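Local coordinates for protein PppA (Pseudomonas aeruginosa, PDB 6JKV) that probably removes phosphate from serine and threonine residues as a manganese-binding PP2C-type phosphatase, and regulates the type VI secretion system, at residues V118-G130 / S134-L146. Residues are numbered along the deposited sequence; the frame is centred on the assembly and turned at random.
Sequences VMGSTLVLLAARG and SCLWAGDSRLYRL
Val124 meets both strands of segment 134-146, tying an antiparallel hairpin to the facing sheet of the PP2C beta sandwich. Strands 123-129 and 134-138 run at 178° to each other, and six backbone hydrogen bonds join Leu123 with Ala138, Leu125 with Leu136 and Ala127 with Ser134. Strand 142-146 belongs to the second sheet; its axis passes 7.1 Å from that of 123-129.

Traced outward, Val124 CB lies 4.1 Å from Trp137 CB, its non-hydrogen-bonded partner, and 3.8 Å from Ser141 O. The two methyls then part. With chi1 at 56°, CG1 is turned in over the backbone and packs 3.6 Å from Ser141 CB in the turn, while CG2, anti to the backbone N, reaches Leu143 CB at 3.8 Å near the start of strand 142-146 and also touches Cys135 SG. Leu126 makes a looser contact further along, CD1 to Leu143 CD2.

On the other face of the hairpin, Leu125 and Leu136, a hydrogen-bonded pair, run alongside each other, Leu125 CG resting on Leu136 CB.

At the metal end, Thr122 and Ser141 join hydroxyl to hydroxyl, OG1 to OG at 2.8 Å. Thr122 OG1 is also hydrogen-bonded to the backbone N of Asp61, a ligand of both manganese ions, so the linkage runs from the Ser141 turn to a first-shell residue. Gly139, with no side chain, brings its CA up against Thr122 CB. Beside this turn, one water donates to Leu123 O at 2.7 Å and to Ser141 O at 3.0 Å, bridging the two segments.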
ATOM      1  N   VAL A 118      10.662 -15.503  -9.368  1.00 29.05           N
ATOM      2  CA  VAL A 118      10.068 -14.331  -8.655  1.00 28.03           C
ATOM      3  C   VAL A 118       9.287 -13.472  -9.648  1.00 27.07           C
ATOM      4  O   VAL A 118       9.901 -12.947 -10.598  1.00 26.29           O
ATOM      5  CB  VAL A 118      11.135 -13.494  -7.927  1.00 27.96           C
ATOM      6  CG1 VAL A 118      10.487 -12.482  -6.995  1.00 26.78           C
ATOM      7  CG2 VAL A 118      12.110 -14.372  -7.162  1.00 28.78           C
ATOM      8  N   MET A 119       7.984 -13.331  -9.414  1.00 26.64           N
ATOM      9  CA  MET A 119       7.121 -12.386 -10.159  1.00 26.17           C
ATOM     10  C   MET A 119       5.869 -12.129  -9.321  1.00 24.89           C
ATOM     11  O   MET A 119       4.963 -12.976  -9.290  1.00 26.05           O
ATOM     12  CB  MET A 119       6.747 -12.932 -11.538  1.00 28.03           C
ATOM     13  CG  MET A 119       5.879 -11.977 -12.355  1.00 27.73           C
ATOM     14  SD  MET A 119       5.502 -12.579 -14.019  1.00 29.51           S
ATOM     15  CE  MET A 119       7.114 -12.534 -14.794  1.00 30.89           C
ATOM     16  N   GLY A 120       5.844 -11.005  -8.619  1.00 22.97           N
ATOM     17  CA  GLY A 120       4.693 -10.666  -7.782  1.00 22.42           C
ATOM     18  C   GLY A 120       4.751  -9.242  -7.294  1.00 21.75           C
ATOM     19  O   GLY A 120       5.645  -8.476  -7.699  1.00 20.78           O
ATOM     20  N   SER A 121       3.810  -8.899  -6.431  1.00 20.81           N
ATOM     21  CA  SER A 121       3.744  -7.564  -5.813  1.00 20.19           C
ATOM     22  C   SER A 121       2.849  -7.631  -4.587  1.00 19.48           C
ATOM     23  O   SER A 121       1.814  -8.310  -4.623  1.00 18.84           O
ATOM     24  CB  SER A 121       3.264  -6.517  -6.786  1.00 20.46           C
ATOM     25  OG  SER A 121       3.031  -5.280  -6.125  1.00 19.94           O
ATOM     26  N   THR A 122       3.265  -6.951  -3.530  1.00 19.32           N
ATOM     27  CA  THR A 122       2.393  -6.699  -2.367  1.00 18.57           C
ATOM     28  C   THR A 122       1.286  -5.739  -2.802  1.00 17.18           C
ATOM     29  O   THR A 122       1.370  -5.121  -3.896  1.00 16.26           O
ATOM     30  CB  THR A 122       3.186  -6.141  -1.184  1.00 18.51           C
ATOM     31  OG1 THR A 122       3.352  -4.748  -1.463  1.00 17.69           O
ATOM     32  CG2 THR A 122       4.519  -6.836  -0.997  1.00 19.43           C
ATOM     33  N   LEU A 123       0.269  -5.618  -1.969  1.00 16.66           N
ATOM     34  CA  LEU A 123      -0.783  -4.613  -2.178  1.00 17.03           C
ATOM     35  C   LEU A 123      -1.254  -4.093  -0.832  1.00 16.06           C
ATOM     36  O   LEU A 123      -1.397  -4.895   0.084  1.00 17.34           O
ATOM     37  CB  LEU A 123      -1.949  -5.226  -2.953  1.00 17.74           C
ATOM     38  CG  LEU A 123      -3.136  -4.279  -3.087  1.00 17.80           C
ATOM     39  CD1 LEU A 123      -3.538  -4.114  -4.537  1.00 20.19           C
ATOM     40  CD2 LEU A 123      -4.301  -4.735  -2.230  1.00 18.28           C
ATOM     41  N   VAL A 124      -1.491  -2.789  -0.755  1.00 15.89           N
ATOM     42  CA  VAL A 124      -2.298  -2.162   0.323  1.00 16.07           C
ATOM     43  C   VAL A 124      -3.171  -1.107  -0.347  1.00 15.39           C
ATOM     44  O   VAL A 124      -2.639  -0.284  -1.114  1.00 15.70           O
ATOM     45  CB  VAL A 124      -1.418  -1.584   1.451  1.00 16.10           C
ATOM     46  CG1 VAL A 124      -0.399  -0.584   0.943  1.00 15.73           C
ATOM     47  CG2 VAL A 124      -2.265  -0.963   2.546  1.00 16.51           C
ATOM     48  N   LEU A 125      -4.474  -1.168  -0.115  1.00 14.42           N
ATOM     49  CA  LEU A 125      -5.410  -0.162  -0.654  1.00 14.74           C
ATOM     50  C   LEU A 125      -6.297   0.326   0.486  1.00 15.11           C
ATOM     51  O   LEU A 125      -6.451  -0.388   1.491  1.00 14.21           O
ATOM     52  CB  LEU A 125      -6.199  -0.719  -1.849  1.00 14.58           C
ATOM     53  CG  LEU A 125      -7.319  -1.721  -1.579  1.00 16.13           C
ATOM     54  CD1 LEU A 125      -8.648  -1.025  -1.320  1.00 16.75           C
ATOM     55  CD2 LEU A 125      -7.462  -2.677  -2.758  1.00 17.10           C
ATOM     56  N   LEU A 126      -6.782   1.554   0.333  1.00 15.25           N
ATOM     57  CA  LEU A 126      -7.867   2.129   1.153  1.00 15.34           C
ATOM     58  C   LEU A 126      -8.941   2.636   0.193  1.00 15.31           C
ATOM     59  O   LEU A 126      -8.600   3.349  -0.758  1.00 16.14           O
ATOM     60  CB  LEU A 126      -7.303   3.244   2.035  1.00 14.99           C
ATOM     61  CG  LEU A 126      -8.335   4.092   2.772  1.00 15.45           C
ATOM     62  CD1 LEU A 126      -8.858   3.346   3.988  1.00 14.83           C
ATOM     63  CD2 LEU A 126      -7.752   5.441   3.167  1.00 15.18           C
ATOM     64  N   ALA A 127     -10.187   2.238   0.418  1.00 15.37           N
ATOM     65  CA  ALA A 127     -11.358   2.734  -0.328  1.00 16.32           C
ATOM     66  C   ALA A 127     -12.302   3.393   0.671  1.00 16.73           C
ATOM     67  O   ALA A 127     -12.541   2.793   1.737  1.00 16.88           O
ATOM     68  CB  ALA A 127     -12.027   1.606  -1.062  1.00 17.11           C
ATOM     69  N   ALA A 128     -12.783   4.589   0.353  1.00 16.10           N
ATOM     70  CA  ALA A 128     -13.600   5.404   1.270  1.00 16.63           C
ATOM     71  C   ALA A 128     -14.884   5.826   0.566  1.00 16.91           C
ATOM     72  O   ALA A 128     -14.844   6.134  -0.640  1.00 15.89           O
ATOM     73  CB  ALA A 128     -12.819   6.600   1.762  1.00 16.20           C
ATOM     74  N   ARG A 129     -15.983   5.804   1.318  1.00 18.58           N
ATOM     75  CA  ARG A 129     -17.293   6.379   0.932  1.00 19.56           C
ATOM     76  C   ARG A 129     -17.879   7.078   2.162  1.00 20.39           C
ATOM     77  O   ARG A 129     -18.265   6.387   3.114  1.00 19.83           O
ATOM     78  CB  ARG A 129     -18.246   5.293   0.430  1.00 20.03           C
ATOM     79  CG  ARG A 129     -17.804   4.618  -0.860  1.00 20.54           C
ATOM     80  CD  ARG A 129     -17.897   5.560  -2.040  1.00 21.89           C
ATOM     81  NE  ARG A 129     -17.701   4.848  -3.296  1.00 24.20           N
ATOM     82  CZ  ARG A 129     -16.524   4.605  -3.869  1.00 23.41           C
ATOM     83  NH1 ARG A 129     -15.405   5.030  -3.299  1.00 21.58           N
ATOM     84  NH2 ARG A 129     -16.477   3.933  -5.016  1.00 24.20           N
ATOM     85  N   GLY A 130     -17.913   8.408   2.146  1.00 21.55           N
ATOM     86  CA  GLY A 130     -18.388   9.210   3.285  1.00 22.12           C
ATOM     87  C   GLY A 130     -17.635   8.869   4.563  1.00 21.28           C
ATOM     88  O   GLY A 130     -16.384   9.003   4.589  1.00 21.40           O
ATOM     89  N   SER A 134     -12.603   1.037   3.914  1.00 16.73           N
ATOM     90  CA  SER A 134     -12.123  -0.360   3.964  1.00 16.72           C
ATOM     91  C   SER A 134     -10.664  -0.382   3.531  1.00 16.48           C
ATOM     92  O   SER A 134     -10.315   0.329   2.576  1.00 16.30           O
ATOM     93  CB  SER A 134     -12.968  -1.259   3.107  1.00 16.78           C
ATOM     94  OG  SER A 134     -14.310  -1.283   3.563  1.00 16.60           O
ATOM     95  N   CYS A 135      -9.849  -1.168   4.224  1.00 15.78           N
ATOM     96  CA  CYS A 135      -8.458  -1.464   3.831  1.00 15.85           C
ATOM     97  C   CYS A 135      -8.392  -2.925   3.396  1.00 16.38           C
ATOM     98  O   CYS A 135      -8.848  -3.803   4.152  1.00 16.62           O
ATOM     99  CB  CYS A 135      -7.491  -1.190   4.974  1.00 16.17           C
ATOM    100  SG  CYS A 135      -5.808  -1.784   4.666  1.00 17.56           S
ATOM    101  N   LEU A 136      -7.868  -3.163   2.198  1.00 16.30           N
ATOM    102  CA  LEU A 136      -7.504  -4.518   1.725  1.00 17.00           C
ATOM    103  C   LEU A 136      -5.987  -4.551   1.561  1.00 16.79           C
ATOM    104  O   LEU A 136      -5.423  -3.588   1.017  1.00 16.52           O
ATOM    105  CB  LEU A 136      -8.196  -4.818   0.396  1.00 17.35           C
ATOM    106  CG  LEU A 136      -9.707  -5.014   0.453  1.00 18.54           C
ATOM    107  CD1 LEU A 136     -10.318  -4.913  -0.940  1.00 19.87           C
ATOM    108  CD2 LEU A 136     -10.060  -6.341   1.104  1.00 19.33           C
ATOM    109  N   TRP A 137      -5.344  -5.618   2.017  1.00 18.05           N
ATOM    110  CA  TRP A 137      -3.874  -5.731   1.873  1.00 17.92           C
ATOM    111  C   TRP A 137      -3.436  -7.191   1.817  1.00 18.50           C
ATOM    112  O   TRP A 137      -4.141  -8.095   2.326  1.00 17.91           O
ATOM    113  CB  TRP A 137      -3.159  -4.960   2.986  1.00 17.59           C
ATOM    114  CG  TRP A 137      -2.909  -5.751   4.230  1.00 18.16           C
ATOM    115  CD1 TRP A 137      -1.773  -6.442   4.540  1.00 18.77           C
ATOM    116  CD2 TRP A 137      -3.798  -5.915   5.351  1.00 17.61           C
ATOM    117  NE1 TRP A 137      -1.895  -7.029   5.770  1.00 18.58           N
ATOM    118  CE2 TRP A 137      -3.122  -6.718   6.292  1.00 18.11           C
ATOM    119  CE3 TRP A 137      -5.089  -5.463   5.651  1.00 17.01           C
ATOM    120  CZ2 TRP A 137      -3.699  -7.079   7.508  1.00 18.83           C
ATOM    121  CZ3 TRP A 137      -5.656  -5.819   6.854  1.00 18.17           C
ATOM    122  CH2 TRP A 137      -4.965  -6.611   7.773  1.00 18.91           C
ATOM    123  N   ALA A 138      -2.283  -7.377   1.188  1.00 18.02           N
ATOM    124  CA  ALA A 138      -1.535  -8.644   1.113  1.00 18.15           C
ATOM    125  C   ALA A 138      -0.062  -8.296   0.916  1.00 16.97           C
ATOM    126  O   ALA A 138       0.272  -7.728  -0.133  1.00 15.39           O
ATOM    127  CB  ALA A 138      -2.088  -9.506   0.006  1.00 18.98           C
ATOM    128  N   GLY A 139       0.758  -8.567   1.932  1.00 17.81           N
ATOM    129  CA  GLY A 139       2.200  -8.271   1.929  1.00 17.93           C
ATOM    130  C   GLY A 139       2.605  -7.400   3.103  1.00 17.68           C
ATOM    131  O   GLY A 139       1.892  -7.385   4.121  1.00 17.44           O
ATOM    132  N   ASP A 140       3.745  -6.726   2.980  1.00 18.22           N
ATOM    133  CA  ASP A 140       4.372  -5.942   4.076  1.00 18.58           C
ATOM    134  C   ASP A 140       4.326  -4.449   3.735  1.00 18.64           C
ATOM    135  O   ASP A 140       5.113  -3.678   4.320  1.00 18.16           O
ATOM    136  CB  ASP A 140       5.805  -6.406   4.333  1.00 19.60           C
ATOM    137  CG  ASP A 140       6.710  -6.315   3.112  1.00 19.20           C
ATOM    138  OD1 ASP A 140       6.240  -5.854   2.063  1.00 17.68           O
ATOM    139  OD2 ASP A 140       7.877  -6.720   3.220  1.00 21.26           O
ATOM    140  N   SER A 141       3.465  -4.059   2.795  1.00 17.65           N
ATOM    141  CA  SER A 141       3.072  -2.647   2.586  1.00 16.46           C
ATOM    142  C   SER A 141       1.963  -2.322   3.589  1.00 16.39           C
ATOM    143  O   SER A 141       1.096  -3.195   3.828  1.00 17.37           O
ATOM    144  CB  SER A 141       2.651  -2.397   1.168  1.00 15.95           C
ATOM    145  OG  SER A 141       3.744  -2.519   0.269  1.00 14.79           O
ATOM    146  N   ARG A 142       2.017  -1.134   4.184  1.00 15.08           N
ATOM    147  CA  ARG A 142       1.240  -0.824   5.400  1.00 16.13           C
ATOM    148  C   ARG A 142       0.241   0.300   5.129  1.00 16.13           C
ATOM    149  O   ARG A 142       0.472   1.158   4.232  1.00 16.43           O
ATOM    150  CB  ARG A 142       2.179  -0.466   6.553  1.00 16.28           C
ATOM    151  CG  ARG A 142       2.976  -1.652   7.066  1.00 17.27           C
ATOM    152  CD  ARG A 142       4.076  -1.219   8.003  1.00 17.90           C
ATOM    153  NE  ARG A 142       4.842  -2.352   8.500  1.00 19.74           N
ATOM    154  CZ  ARG A 142       5.536  -2.355   9.630  1.00 21.54           C
ATOM    155  NH1 ARG A 142       5.554  -1.284  10.407  1.00 22.54           N
ATOM    156  NH2 ARG A 142       6.205  -3.436   9.986  1.00 22.66           N
ATOM    157  N   LEU A 143      -0.856   0.257   5.880  1.00 16.23           N
ATOM    158  CA  LEU A 143      -1.749   1.409   6.110  1.00 15.83           C
ATOM    159  C   LEU A 143      -1.705   1.771   7.594  1.00 16.00           C
ATOM    160  O   LEU A 143      -1.905   0.870   8.444  1.00 15.05           O
ATOM    161  CB  LEU A 143      -3.172   1.067   5.688  1.00 16.00           C
ATOM    162  CG  LEU A 143      -4.202   2.087   6.153  1.00 16.45           C
ATOM    163  CD1 LEU A 143      -4.152   3.328   5.271  1.00 16.15           C
ATOM    164  CD2 LEU A 143      -5.586   1.479   6.180  1.00 17.42           C
ATOM    165  N   TYR A 144      -1.457   3.049   7.868  1.00 15.89           N
ATOM    166  CA  TYR A 144      -1.550   3.655   9.212  1.00 16.78           C
ATOM    167  C   TYR A 144      -2.680   4.683   9.232  1.00 16.99           C
ATOM    168  O   TYR A 144      -2.985   5.283   8.192  1.00 16.77           O
ATOM    169  CB  TYR A 144      -0.256   4.368   9.590  1.00 17.16           C
ATOM    170  CG  TYR A 144       0.960   3.500   9.772  1.00 18.48           C
ATOM    171  CD1 TYR A 144       1.744   3.138   8.687  1.00 18.23           C
ATOM    172  CD2 TYR A 144       1.362   3.094  11.031  1.00 18.63           C
ATOM    173  CE1 TYR A 144       2.885   2.371   8.855  1.00 18.57           C
ATOM    174  CE2 TYR A 144       2.500   2.331  11.214  1.00 19.20           C
ATOM    175  CZ  TYR A 144       3.265   1.972  10.122  1.00 18.75           C
ATOM    176  OH  TYR A 144       4.405   1.234  10.288  1.00 19.96           O
ATOM    177  N   ARG A 145      -3.262   4.890  10.406  1.00 17.66           N
ATOM    178  CA  ARG A 145      -4.212   6.002  10.633  1.00 18.40           C
ATOM    179  C   ARG A 145      -3.636   6.936  11.693  1.00 20.03           C
ATOM    180  O   ARG A 145      -3.229   6.451  12.750  1.00 23.14           O
ATOM    181  CB  ARG A 145      -5.582   5.478  11.053  1.00 18.73           C
ATOM    182  CG  ARG A 145      -6.498   6.573  11.584  1.00 18.73           C
ATOM    183  CD  ARG A 145      -7.895   6.096  11.879  1.00 19.27           C
ATOM    184  NE  ARG A 145      -7.898   5.116  12.948  1.00 19.77           N
ATOM    185  CZ  ARG A 145      -8.959   4.417  13.323  1.00 20.58           C
ATOM    186  NH1 ARG A 145     -10.117   4.587  12.706  1.00 20.98           N
ATOM    187  NH2 ARG A 145      -8.843   3.524  14.288  1.00 21.10           N
ATOM    188  N   LEU A 146      -3.601   8.233  11.394  1.00 19.32           N
ATOM    189  CA  LEU A 146      -3.311   9.286  12.388  1.00 19.00           C
ATOM    190  C   LEU A 146      -4.634   9.915  12.814  1.00 19.24           C
ATOM    191  O   LEU A 146      -5.341  10.479  11.955  1.00 19.73           O
ATOM    192  CB  LEU A 146      -2.376  10.332  11.783  1.00 19.04           C
ATOM    193  CG  LEU A 146      -1.912  11.415  12.751  1.00 19.57           C
ATOM    194  CD1 LEU A 146      -0.831  10.868  13.666  1.00 20.66           C
ATOM    195  CD2 LEU A 146      -1.407  12.632  12.002  1.00 19.24           C
TER
HETATM  196  O   HOH W   1       0.663  -5.363   1.776  1.00 18.99           O